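Local coordinates for endo-beta-mannanase (Rhizomucor miehei, PDB 4QP0), which probably hydrolyses internal beta-1,4-mannosidic linkages at random in mannans, galactomannans and glucomannans, as a secreted glycoside hydrolase of family 5, at residues G295-P307 with G335-T348. Residues are numbered along the deposited sequence; the frame is centred on the assembly and turned at random.
Sequences GLSTDALRVAQYP and GFGICASDNDIATT
A bend at chi3 (-67°) in the chain of Arg302 turns its guanidinium toward Gly335, while Asp344, with CG set between its backbone N and carbonyl carbon (chi1 52°), holds its carboxylate out to Asp299. Arg302 NH1 gives two hydrogen bonds, to Leu296 O at 2.7 Å and to Gly335 O at 2.8 Å, and so ties together two loop carbonyls, one from each segment. Gly335 O is met in its carbonyl plane, with an N-H...O angle of 144°. The guanidinium is further fixed by the backbone of Thr298 and Asp299, which covers one face; Phe336 O lies farther off the opposite face, toward its rim. Ile338 slides past the arginine, its CG1 3.8 Å from NE, and carries CD1 on to Tyr306 CE1 at 4.0 Å. The Tyr306 ring lays a face on Arg302 CB and meets Thr348 O at its edge. Phe336 packs mainly on backbone across the contact: its CD1 is 3.3 Å from Leu296 O, and Leu296 N lies at the ring edge. At the outer side the nearly coplanar carboxylates of Asp299 and Asp344 bring OD1 of the first within 2.7 Å of OD2 of the second, a separation so short that one acid probably carries a proton, though the coordinates cannot say which; the Val303 side chain crosses that of Asp344 at about a right angle, CG1 3.3 Å from OD2. In this TIM-barrel enzyme the contact joins the loop after strand 289-294 and the start of helix 299-315 to the loop before helix 345-358 and that helix's first turn. Gln310, farther along helix 299-315, hydrogen-bonds Thr348 O, Tyr258 packs edge-to-face with Phe336, and helix 34-47 touches Ala340 and Ile345.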
ATOM      1  N   GLY A 295      -4.405  12.391  -0.525  1.00 29.80           N
ATOM      2  CA  GLY A 295      -5.127  12.963  -1.642  1.00 32.90           C
ATOM      3  C   GLY A 295      -6.134  14.021  -1.272  1.00 34.86           C
ATOM      4  O   GLY A 295      -6.669  14.028  -0.164  1.00 36.80           O
ATOM      5  N   LEU A 296      -6.372  14.923  -2.218  1.00 35.59           N
ATOM      6  CA  LEU A 296      -7.461  15.882  -2.143  1.00 35.90           C
ATOM      7  C   LEU A 296      -8.212  15.879  -3.475  1.00 37.29           C
ATOM      8  O   LEU A 296      -7.599  15.718  -4.540  1.00 35.88           O
ATOM      9  CB  LEU A 296      -6.936  17.276  -1.785  1.00 36.01           C
ATOM     10  CG  LEU A 296      -6.413  17.397  -0.345  1.00 35.69           C
ATOM     11  CD1 LEU A 296      -5.707  18.727  -0.131  1.00 34.11           C
ATOM     12  CD2 LEU A 296      -7.529  17.190   0.679  1.00 34.19           C
ATOM     13  N   SER A 297      -9.534  16.042  -3.393  1.00 38.48           N
ATOM     14  CA  SER A 297     -10.456  15.870  -4.528  1.00 39.68           C
ATOM     15  C   SER A 297     -10.317  16.875  -5.667  1.00 38.76           C
ATOM     16  O   SER A 297     -10.790  16.618  -6.774  1.00 39.52           O
ATOM     17  CB  SER A 297     -11.912  15.906  -4.047  1.00 41.78           C
ATOM     18  OG  SER A 297     -12.161  14.913  -3.074  1.00 46.35           O
ATOM     19  N   THR A 298      -9.721  18.032  -5.407  1.00 37.75           N
ATOM     20  CA  THR A 298      -9.639  19.041  -6.461  1.00 38.26           C
ATOM     21  C   THR A 298      -8.238  19.585  -6.625  1.00 39.33           C
ATOM     22  O   THR A 298      -7.447  19.609  -5.679  1.00 39.85           O
ATOM     23  CB  THR A 298     -10.622  20.220  -6.248  1.00 37.41           C
ATOM     24  OG1 THR A 298     -10.364  20.851  -4.989  1.00 37.42           O
ATOM     25  CG2 THR A 298     -12.067  19.747  -6.296  1.00 36.67           C
ATOM     26  N   ASP A 299      -7.949  20.022  -7.846  1.00 40.33           N
ATOM     27  CA  ASP A 299      -6.699  20.680  -8.170  1.00 40.45           C
ATOM     28  C   ASP A 299      -6.446  21.798  -7.167  1.00 39.36           C
ATOM     29  O   ASP A 299      -5.388  21.852  -6.533  1.00 39.80           O
ATOM     30  CB  ASP A 299      -6.777  21.243  -9.595  1.00 44.00           C
ATOM     31  CG  ASP A 299      -5.591  22.108  -9.946  1.00 44.83           C
ATOM     32  OD1 ASP A 299      -4.510  21.546 -10.219  1.00 45.40           O
ATOM     33  OD2 ASP A 299      -5.744  23.349  -9.942  1.00 48.66           O
ATOM     34  N   ALA A 300      -7.442  22.671  -7.018  1.00 37.45           N
ATOM     35  CA  ALA A 300      -7.365  23.824  -6.129  1.00 34.40           C
ATOM     36  C   ALA A 300      -7.112  23.457  -4.656  1.00 33.92           C
ATOM     37  O   ALA A 300      -6.380  24.162  -3.974  1.00 32.50           O
ATOM     38  CB  ALA A 300      -8.620  24.675  -6.270  1.00 34.68           C
ATOM     39  N   LEU A 301      -7.708  22.364  -4.166  1.00 33.02           N
ATOM     40  CA  LEU A 301      -7.409  21.883  -2.810  1.00 31.29           C
ATOM     41  C   LEU A 301      -5.976  21.393  -2.705  1.00 30.62           C
ATOM     42  O   LEU A 301      -5.295  21.636  -1.713  1.00 30.66           O
ATOM     43  CB  LEU A 301      -8.367  20.775  -2.378  1.00 31.87           C
ATOM     44  CG  LEU A 301      -9.777  21.167  -1.921  1.00 32.11           C
ATOM     45  CD1 LEU A 301     -10.536  19.917  -1.514  1.00 31.78           C
ATOM     46  CD2 LEU A 301      -9.779  22.178  -0.781  1.00 32.02           C
ATOM     47  N   ARG A 302      -5.518  20.713  -3.749  1.00 30.15           N
ATOM     48  CA  ARG A 302      -4.166  20.191  -3.783  1.00 29.12           C
ATOM     49  C   ARG A 302      -3.102  21.299  -3.852  1.00 29.93           C
ATOM     50  O   ARG A 302      -2.133  21.263  -3.095  1.00 31.55           O
ATOM     51  CB  ARG A 302      -4.023  19.174  -4.913  1.00 28.37           C
ATOM     52  CG  ARG A 302      -4.927  17.955  -4.734  1.00 28.70           C
ATOM     53  CD  ARG A 302      -4.622  16.841  -5.723  1.00 27.52           C
ATOM     54  NE  ARG A 302      -4.934  17.188  -7.109  1.00 26.69           N
ATOM     55  CZ  ARG A 302      -6.058  16.863  -7.745  1.00 27.70           C
ATOM     56  NH1 ARG A 302      -7.016  16.164  -7.136  1.00 30.17           N
ATOM     57  NH2 ARG A 302      -6.220  17.217  -9.010  1.00 26.23           N
ATOM     58  N   VAL A 303      -3.284  22.297  -4.715  1.00 30.48           N
ATOM     59  CA  VAL A 303      -2.329  23.431  -4.757  1.00 31.12           C
ATOM     60  C   VAL A 303      -2.293  24.210  -3.433  1.00 31.71           C
ATOM     61  O   VAL A 303      -1.291  24.849  -3.104  1.00 32.38           O
ATOM     62  CB  VAL A 303      -2.539  24.385  -5.966  1.00 30.70           C
ATOM     63  CG1 VAL A 303      -2.500  23.617  -7.273  1.00 30.89           C
ATOM     64  CG2 VAL A 303      -3.831  25.181  -5.857  1.00 31.41           C
ATOM     65  N   ALA A 304      -3.387  24.120  -2.675  1.00 32.12           N
ATOM     66  CA  ALA A 304      -3.517  24.767  -1.368  1.00 31.87           C
ATOM     67  C   ALA A 304      -2.812  24.017  -0.244  1.00 32.60           C
ATOM     68  O   ALA A 304      -2.091  24.625   0.553  1.00 33.40           O
ATOM     69  CB  ALA A 304      -4.987  24.947  -1.016  1.00 31.13           C
ATOM     70  N   GLN A 305      -3.025  22.703  -0.175  1.00 32.61           N
ATOM     71  CA  GLN A 305      -2.626  21.933   1.013  1.00 32.26           C
ATOM     72  C   GLN A 305      -1.423  20.989   0.849  1.00 30.64           C
ATOM     73  O   GLN A 305      -0.699  20.742   1.812  1.00 29.75           O
ATOM     74  CB  GLN A 305      -3.828  21.196   1.612  1.00 34.28           C
ATOM     75  CG  GLN A 305      -5.022  22.090   1.958  1.00 36.31           C
ATOM     76  CD  GLN A 305      -4.752  23.110   3.063  1.00 39.32           C
ATOM     77  OE1 GLN A 305      -5.496  24.081   3.208  1.00 44.35           O
ATOM     78  NE2 GLN A 305      -3.697  22.896   3.847  1.00 38.83           N
ATOM     79  N   TYR A 306      -1.207  20.474  -0.356  1.00 30.58           N
ATOM     80  CA  TYR A 306      -0.028  19.650  -0.634  1.00 30.36           C
ATOM     81  C   TYR A 306       1.297  20.320  -0.209  1.00 30.30           C
ATOM     82  O   TYR A 306       2.083  19.696   0.503  1.00 31.74           O
ATOM     83  CB  TYR A 306       0.004  19.204  -2.103  1.00 31.24           C
ATOM     84  CG  TYR A 306      -0.918  18.048  -2.450  1.00 33.34           C
ATOM     85  CD1 TYR A 306      -0.669  17.247  -3.567  1.00 34.22           C
ATOM     86  CD2 TYR A 306      -2.021  17.734  -1.654  1.00 33.59           C
ATOM     87  CE1 TYR A 306      -1.504  16.183  -3.886  1.00 33.10           C
ATOM     88  CE2 TYR A 306      -2.852  16.676  -1.971  1.00 33.75           C
ATOM     89  CZ  TYR A 306      -2.588  15.905  -3.084  1.00 33.75           C
ATOM     90  OH  TYR A 306      -3.428  14.853  -3.396  1.00 36.33           O
ATOM     91  N   PRO A 307       1.546  21.592  -0.613  1.00 30.35           N
ATOM     92  CA  PRO A 307       2.792  22.223  -0.151  1.00 31.27           C
ATOM     93  C   PRO A 307       2.898  22.285   1.370  1.00 32.88           C
ATOM     94  O   PRO A 307       3.995  22.136   1.923  1.00 34.12           O
ATOM     95  CB  PRO A 307       2.720  23.636  -0.744  1.00 30.13           C
ATOM     96  CG  PRO A 307       1.871  23.483  -1.955  1.00 29.12           C
ATOM     97  CD  PRO A 307       0.840  22.448  -1.586  1.00 29.69           C
ATOM     98  N   GLY A 335     -10.917  11.708  -9.240  1.00 40.43           N
ATOM     99  CA  GLY A 335     -10.871  13.019  -8.595  1.00 40.07           C
ATOM    100  C   GLY A 335      -9.480  13.336  -8.078  1.00 40.45           C
ATOM    101  O   GLY A 335      -9.082  14.504  -8.002  1.00 42.56           O
ATOM    102  N   PHE A 336      -8.729  12.290  -7.743  1.00 40.03           N
ATOM    103  CA  PHE A 336      -7.385  12.445  -7.188  1.00 39.72           C
ATOM    104  C   PHE A 336      -6.273  12.287  -8.229  1.00 39.13           C
ATOM    105  O   PHE A 336      -5.095  12.461  -7.910  1.00 40.31           O
ATOM    106  CB  PHE A 336      -7.159  11.435  -6.071  1.00 41.62           C
ATOM    107  CG  PHE A 336      -8.126  11.550  -4.922  1.00 42.69           C
ATOM    108  CD1 PHE A 336      -7.967  12.535  -3.950  1.00 41.58           C
ATOM    109  CD2 PHE A 336      -9.173  10.646  -4.792  1.00 42.24           C
ATOM    110  CE1 PHE A 336      -8.845  12.625  -2.881  1.00 42.47           C
ATOM    111  CE2 PHE A 336     -10.054  10.728  -3.725  1.00 43.88           C
ATOM    112  CZ  PHE A 336      -9.891  11.721  -2.768  1.00 43.75           C
ATOM    113  N   GLY A 337      -6.647  11.954  -9.462  1.00 38.31           N
ATOM    114  CA  GLY A 337      -5.681  11.716 -10.534  1.00 38.88           C
ATOM    115  C   GLY A 337      -4.894  12.959 -10.915  1.00 40.20           C
ATOM    116  O   GLY A 337      -5.477  14.000 -11.220  1.00 38.76           O
ATOM    117  N   ILE A 338      -3.565  12.835 -10.873  1.00 41.39           N
ATOM    118  CA  ILE A 338      -2.632  13.891 -11.262  1.00 42.45           C
ATOM    119  C   ILE A 338      -1.816  13.412 -12.460  1.00 43.23           C
ATOM    120  O   ILE A 338      -1.252  12.318 -12.428  1.00 43.50           O
ATOM    121  CB  ILE A 338      -1.683  14.266 -10.095  1.00 42.78           C
ATOM    122  CG1 ILE A 338      -2.418  15.124  -9.062  1.00 41.99           C
ATOM    123  CG2 ILE A 338      -0.449  15.007 -10.606  1.00 42.15           C
ATOM    124  CD1 ILE A 338      -1.670  15.319  -7.757  1.00 41.31           C
ATOM    125  N   CYS A 339      -1.773  14.221 -13.517  1.00 44.48           N
ATOM    126  CA  CYS A 339      -0.989  13.886 -14.706  1.00 46.75           C
ATOM    127  C   CYS A 339       0.385  14.531 -14.595  1.00 46.44           C
ATOM    128  O   CYS A 339       0.550  15.509 -13.873  1.00 48.53           O
ATOM    129  CB  CYS A 339      -1.678  14.373 -15.984  1.00 47.95           C
ATOM    130  SG  CYS A 339      -3.467  14.109 -16.077  1.00 53.78           S
ATOM    131  N   ALA A 340       1.368  13.983 -15.304  1.00 45.49           N
ATOM    132  CA  ALA A 340       2.684  14.606 -15.388  1.00 43.68           C
ATOM    133  C   ALA A 340       2.620  15.820 -16.311  1.00 44.28           C
ATOM    134  O   ALA A 340       3.441  16.733 -16.208  1.00 42.86           O
ATOM    135  CB  ALA A 340       3.715  13.613 -15.886  1.00 42.45           C
ATOM    136  N   SER A 341       1.634  15.810 -17.209  1.00 44.54           N
ATOM    137  CA  SER A 341       1.403  16.900 -18.150  1.00 45.00           C
ATOM    138  C   SER A 341       0.756  18.122 -17.482  1.00 45.68           C
ATOM    139  O   SER A 341       0.674  19.194 -18.085  1.00 46.50           O
ATOM    140  CB  SER A 341       0.552  16.410 -19.331  1.00 43.54           C
ATOM    141  OG  SER A 341      -0.776  16.123 -18.925  1.00 42.63           O
ATOM    142  N   ASP A 342       0.296  17.954 -16.243  1.00 46.63           N
ATOM    143  CA  ASP A 342      -0.258  19.059 -15.458  1.00 46.71           C
ATOM    144  C   ASP A 342       0.719  20.229 -15.434  1.00 46.14           C
ATOM    145  O   ASP A 342       1.933  20.028 -15.326  1.00 46.08           O
ATOM    146  CB  ASP A 342      -0.568  18.606 -14.024  1.00 46.90           C
ATOM    147  CG  ASP A 342      -1.761  17.652 -13.943  1.00 47.48           C
ATOM    148  OD1 ASP A 342      -2.410  17.401 -14.980  1.00 48.58           O
ATOM    149  OD2 ASP A 342      -2.054  17.155 -12.834  1.00 46.21           O
ATOM    150  N   ASN A 343       0.188  21.442 -15.550  1.00 46.15           N
ATOM    151  CA  ASN A 343       1.003  22.656 -15.527  1.00 47.29           C
ATOM    152  C   ASN A 343       1.572  22.963 -14.144  1.00 46.17           C
ATOM    153  O   ASN A 343       2.724  23.387 -14.019  1.00 47.22           O
ATOM    154  CB  ASN A 343       0.195  23.856 -16.018  1.00 48.99           C
ATOM    155  CG  ASN A 343      -0.350  23.661 -17.416  1.00 51.55           C
ATOM    156  OD1 ASN A 343      -1.456  24.105 -17.727  1.00 54.37           O
ATOM    157  ND2 ASN A 343       0.427  22.999 -18.271  1.00 52.54           N
ATOM    158  N   ASP A 344       0.758  22.747 -13.116  1.00 44.42           N
ATOM    159  CA  ASP A 344       1.153  23.007 -11.730  1.00 44.34           C
ATOM    160  C   ASP A 344       1.738  21.764 -11.040  1.00 42.93           C
ATOM    161  O   ASP A 344       1.600  21.586  -9.824  1.00 44.89           O
ATOM    162  CB  ASP A 344      -0.033  23.573 -10.931  1.00 44.76           C
ATOM    163  CG  ASP A 344      -1.298  22.721 -11.053  1.00 44.17           C
ATOM    164  OD1 ASP A 344      -1.235  21.613 -11.631  1.00 44.76           O
ATOM    165  OD2 ASP A 344      -2.361  23.174 -10.572  1.00 43.23           O
ATOM    166  N   ILE A 345       2.403  20.924 -11.830  1.00 39.87           N
ATOM    167  CA  ILE A 345       3.038  19.699 -11.347  1.00 36.52           C
ATOM    168  C   ILE A 345       4.198  19.951 -10.372  1.00 34.72           C
ATOM    169  O   ILE A 345       4.433  19.163  -9.456  1.00 34.91           O
ATOM    170  CB  ILE A 345       3.470  18.803 -12.538  1.00 37.38           C
ATOM    171  CG1 ILE A 345       3.761  17.372 -12.072  1.00 36.35           C
ATOM    172  CG2 ILE A 345       4.620  19.432 -13.332  1.00 36.25           C
ATOM    173  CD1 ILE A 345       2.581  16.710 -11.396  1.00 36.80           C
ATOM    174  N   ALA A 346       4.907  21.060 -10.567  1.00 34.26           N
ATOM    175  CA  ALA A 346       6.018  21.433  -9.705  1.00 32.13           C
ATOM    176  C   ALA A 346       5.578  21.618  -8.262  1.00 31.44           C
ATOM    177  O   ALA A 346       6.239  21.145  -7.340  1.00 30.21           O
ATOM    178  CB  ALA A 346       6.695  22.696 -10.223  1.00 33.23           C
ATOM    179  N   THR A 347       4.463  22.315  -8.065  1.00 31.64           N
ATOM    180  CA  THR A 347       4.024  22.639  -6.716  1.00 32.30           C
ATOM    181  C   THR A 347       3.122  21.569  -6.077  1.00 31.76           C
ATOM    182  O   THR A 347       2.954  21.560  -4.861  1.00 31.72           O
ATOM    183  CB  THR A 347       3.419  24.059  -6.612  1.00 32.00           C
ATOM    184  OG1 THR A 347       2.315  24.187  -7.507  1.00 32.34           O
ATOM    185  CG2 THR A 347       4.475  25.105  -6.955  1.00 34.94           C
ATOM    186  N   THR A 348       2.568  20.671  -6.887  1.00 31.65           N
ATOM    187  CA  THR A 348       1.802  19.535  -6.360  1.00 31.72           C
ATOM    188  C   THR A 348       2.690  18.316  -6.082  1.00 32.99           C
ATOM    189  O   THR A 348       2.418  17.532  -5.168  1.00 32.93           O
ATOM    190  CB  THR A 348       0.649  19.113  -7.305  1.00 31.01           C
ATOM    191  OG1 THR A 348       1.157  18.863  -8.619  1.00 30.98           O
ATOM    192  CG2 THR A 348      -0.411  20.191  -7.393  1.00 31.19           C
TER